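Local coordinates for CADD-like protein of unknown function (Nostoc punctiforme, PDB 3B5O), which is of unknown function but resembles the all-helical CADD proteins and is probably an oxidoreductase of the haem-oxygenase-like superfamily, at residues A[4-8]-A[192-196]. Coordinates in Å, arbitrary orientation, origin at the centre of the assembly. Residue numbers count along the deposited sequence, not the author numbering.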
ATOM      1  N   PHE A   4     -15.042   1.930 -18.767  1.00 24.06           N
ATOM      2  CA  PHE A   4     -14.219   1.509 -17.625  1.00 22.19           C
ATOM      3  C   PHE A   4     -12.903   2.280 -17.575  1.00 21.24           C
ATOM      4  O   PHE A   4     -12.438   2.648 -16.481  1.00 21.58           O
ATOM      5  CB  PHE A   4     -13.987  -0.008 -17.653  1.00 23.11           C
ATOM      6  CG  PHE A   4     -13.286  -0.532 -16.420  1.00 22.65           C
ATOM      7  CD1 PHE A   4     -13.890  -0.462 -15.175  1.00 20.93           C
ATOM      8  CD2 PHE A   4     -12.031  -1.091 -16.514  1.00 25.25           C
ATOM      9  CE1 PHE A   4     -13.223  -0.950 -14.032  1.00 21.03           C
ATOM     10  CE2 PHE A   4     -11.385  -1.576 -15.387  1.00 26.93           C
ATOM     11  CZ  PHE A   4     -11.994  -1.498 -14.158  1.00 24.21           C
ATOM     12  N   ASN A   5     -12.288   2.541 -18.730  1.00 22.76           N
ATOM     13  CA  ASN A   5     -11.088   3.356 -18.770  1.00 22.85           C
ATOM     14  C   ASN A   5     -11.348   4.744 -18.183  1.00 23.40           C
ATOM     15  O   ASN A   5     -10.506   5.288 -17.456  1.00 22.96           O
ATOM     16  CB  ASN A   5     -10.546   3.492 -20.200  1.00 25.84           C
ATOM     17  CG  ASN A   5      -9.944   2.216 -20.725  1.00 32.48           C
ATOM     18  OD1 ASN A   5      -9.628   1.297 -19.964  1.00 34.95           O
ATOM     19  ND2 ASN A   5      -9.766   2.148 -22.042  1.00 36.27           N
ATOM     20  N   HIS A   6     -12.509   5.323 -18.489  1.00 21.51           N
ATOM     21  CA  HIS A   6     -12.857   6.609 -17.886  1.00 21.58           C
ATOM     22  C   HIS A   6     -12.941   6.498 -16.359  1.00 20.08           C
ATOM     23  O   HIS A   6     -12.472   7.372 -15.631  1.00 20.57           O
ATOM     24  CB  HIS A   6     -14.195   7.167 -18.424  1.00 22.76           C
ATOM     25  CG  HIS A   6     -14.161   7.590 -19.862  1.00 29.46           C
ATOM     26  ND1 HIS A   6     -13.011   7.999 -20.502  1.00 30.45           N
ATOM     27  CD2 HIS A   6     -15.159   7.696 -20.775  1.00 33.98           C
ATOM     28  CE1 HIS A   6     -13.297   8.321 -21.755  1.00 33.95           C
ATOM     29  NE2 HIS A   6     -14.593   8.146 -21.944  1.00 36.35           N
ATOM     30  N   LEU A   7     -13.572   5.432 -15.877  1.00 19.96           N
ATOM     31  CA  LEU A   7     -13.712   5.223 -14.433  1.00 18.49           C
ATOM     32  C   LEU A   7     -12.355   5.097 -13.745  1.00 17.83           C
ATOM     33  O   LEU A   7     -12.109   5.751 -12.737  1.00 17.37           O
ATOM     34  CB  LEU A   7     -14.564   3.987 -14.141  1.00 19.03           C
ATOM     35  CG  LEU A   7     -14.740   3.657 -12.660  1.00 17.90           C
ATOM     36  CD1 LEU A   7     -15.437   4.780 -11.889  1.00 22.47           C
ATOM     37  CD2 LEU A   7     -15.501   2.337 -12.488  1.00 20.46           C
ATOM     38  N   THR A   8     -11.468   4.276 -14.295  1.00 17.86           N
ATOM     39  CA  THR A   8     -10.157   4.094 -13.637  1.00 17.99           C
ATOM     40  C   THR A   8      -9.311   5.376 -13.689  1.00 19.70           C
ATOM     41  O   THR A   8      -8.625   5.720 -12.716  1.00 19.86           O
ATOM     42  CB  THR A   8      -9.389   2.892 -14.196  1.00 18.72           C
ATOM     43  OG1 THR A   8      -9.173   3.060 -15.611  1.00 20.40           O
ATOM     44  CG2 THR A   8     -10.161   1.609 -13.937  1.00 21.23           C
ATOM     45  N   ARG A 192      -6.105  -3.447 -14.687  1.00 26.87           N
ATOM     46  CA  ARG A 192      -7.198  -2.718 -15.312  1.00 29.17           C
ATOM     47  C   ARG A 192      -7.725  -3.452 -16.537  1.00 25.86           C
ATOM     48  O   ARG A 192      -8.927  -3.624 -16.672  1.00 27.56           O
ATOM     49  CB  ARG A 192      -6.784  -1.280 -15.699  1.00 30.13           C
ATOM     50  CG  ARG A 192      -7.800  -0.560 -16.598  1.00 32.91           C
ATOM     51  CD  ARG A 192      -7.417   0.901 -16.852  1.00 38.07           C
ATOM     52  NE  ARG A 192      -6.109   1.035 -17.483  1.00 44.21           N
ATOM     53  CZ  ARG A 192      -5.851   0.802 -18.770  1.00 46.09           C
ATOM     54  NH1 ARG A 192      -6.807   0.408 -19.604  1.00 47.69           N
ATOM     55  NH2 ARG A 192      -4.609   0.956 -19.226  1.00 47.68           N
ATOM     56  N   THR A 193      -6.830  -3.880 -17.426  1.00 25.85           N
ATOM     57  CA  THR A 193      -7.271  -4.520 -18.662  1.00 27.58           C
ATOM     58  C   THR A 193      -7.942  -5.854 -18.388  1.00 26.20           C
ATOM     59  O   THR A 193      -8.918  -6.195 -19.059  1.00 26.89           O
ATOM     60  CB  THR A 193      -6.132  -4.677 -19.687  1.00 31.06           C
ATOM     61  OG1 THR A 193      -5.110  -5.519 -19.165  1.00 37.61           O
ATOM     62  CG2 THR A 193      -5.529  -3.337 -20.002  1.00 32.28           C
ATOM     63  N   SER A 194      -7.476  -6.586 -17.367  1.00 25.23           N
ATOM     64  CA  SER A 194      -8.119  -7.851 -17.043  1.00 24.99           C
ATOM     65  C   SER A 194      -9.521  -7.642 -16.492  1.00 22.77           C
ATOM     66  O   SER A 194     -10.444  -8.347 -16.865  1.00 25.11           O
ATOM     67  CB  SER A 194      -7.251  -8.708 -16.116  1.00 25.77           C
ATOM     68  OG  SER A 194      -7.206  -8.214 -14.797  1.00 24.51           O
ATOM     69  N   VAL A 195      -9.691  -6.672 -15.590  1.00 20.52           N
ATOM     70  CA  VAL A 195     -10.998  -6.414 -15.015  1.00 19.46           C
ATOM     71  C   VAL A 195     -11.976  -5.920 -16.091  1.00 21.43           C
ATOM     72  O   VAL A 195     -13.153  -6.277 -16.075  1.00 21.37           O
ATOM     73  CB  VAL A 195     -10.924  -5.407 -13.837  1.00 18.25           C
ATOM     74  CG1 VAL A 195     -12.317  -4.967 -13.402  1.00 20.28           C
ATOM     75  CG2 VAL A 195     -10.144  -6.007 -12.658  1.00 19.40           C
ATOM     76  N   ALA A 196     -11.455  -5.128 -17.027  1.00 23.37           N
ATOM     77  CA  ALA A 196     -12.284  -4.582 -18.120  1.00 24.62           C
ATOM     78  C   ALA A 196     -13.008  -5.674 -18.905  1.00 25.77           C
ATOM     79  O   ALA A 196     -14.119  -5.454 -19.425  1.00 26.56           O
ATOM     80  CB  ALA A 196     -11.422  -3.752 -19.055  1.00 25.52           C
TER
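Two helical segments, 4-8 and 192-196, cross obliquely, 137° between their N-to-C directions, with the axes of the two short segments 10.8 Å apart. R192 makes the polar end of the contact. Its aliphatic chain reaches across to helix 2-18, where CD lies 3.0 Å from OG1 of T8, and its guanidinium gives N5 a weak hydrogen bond, R192 NH1 to N5 OD1 at 3.0 Å. R192 O, already the acceptor for A196 N one helical turn on, also meets the edge of the F4 ring, 3.4 Å from CE2. T193 and S194 point away, and the next contact comes from V195, whose CG1 packs 3.6 Å from F4 CZ. A196 closes the hydrophobic part, its CB 3.7 Å from F4 CD2; being small, it lets the backbones approach here, with the CA atoms of F4 and A196 6.4 Å apart. F4 thus fills the gap, and the F207 ring from helix 204-230 meets it edge-to-face. The pair joins the N-terminal helix 2-18 to the short helix 190-196 toward one end of the all-helical bundle, consistent with a haem-oxygenase-like fold; V195 continues onto V74 of helix 72-85 and L139 of helix 135-163, while T8 rests on Y143 of the latter.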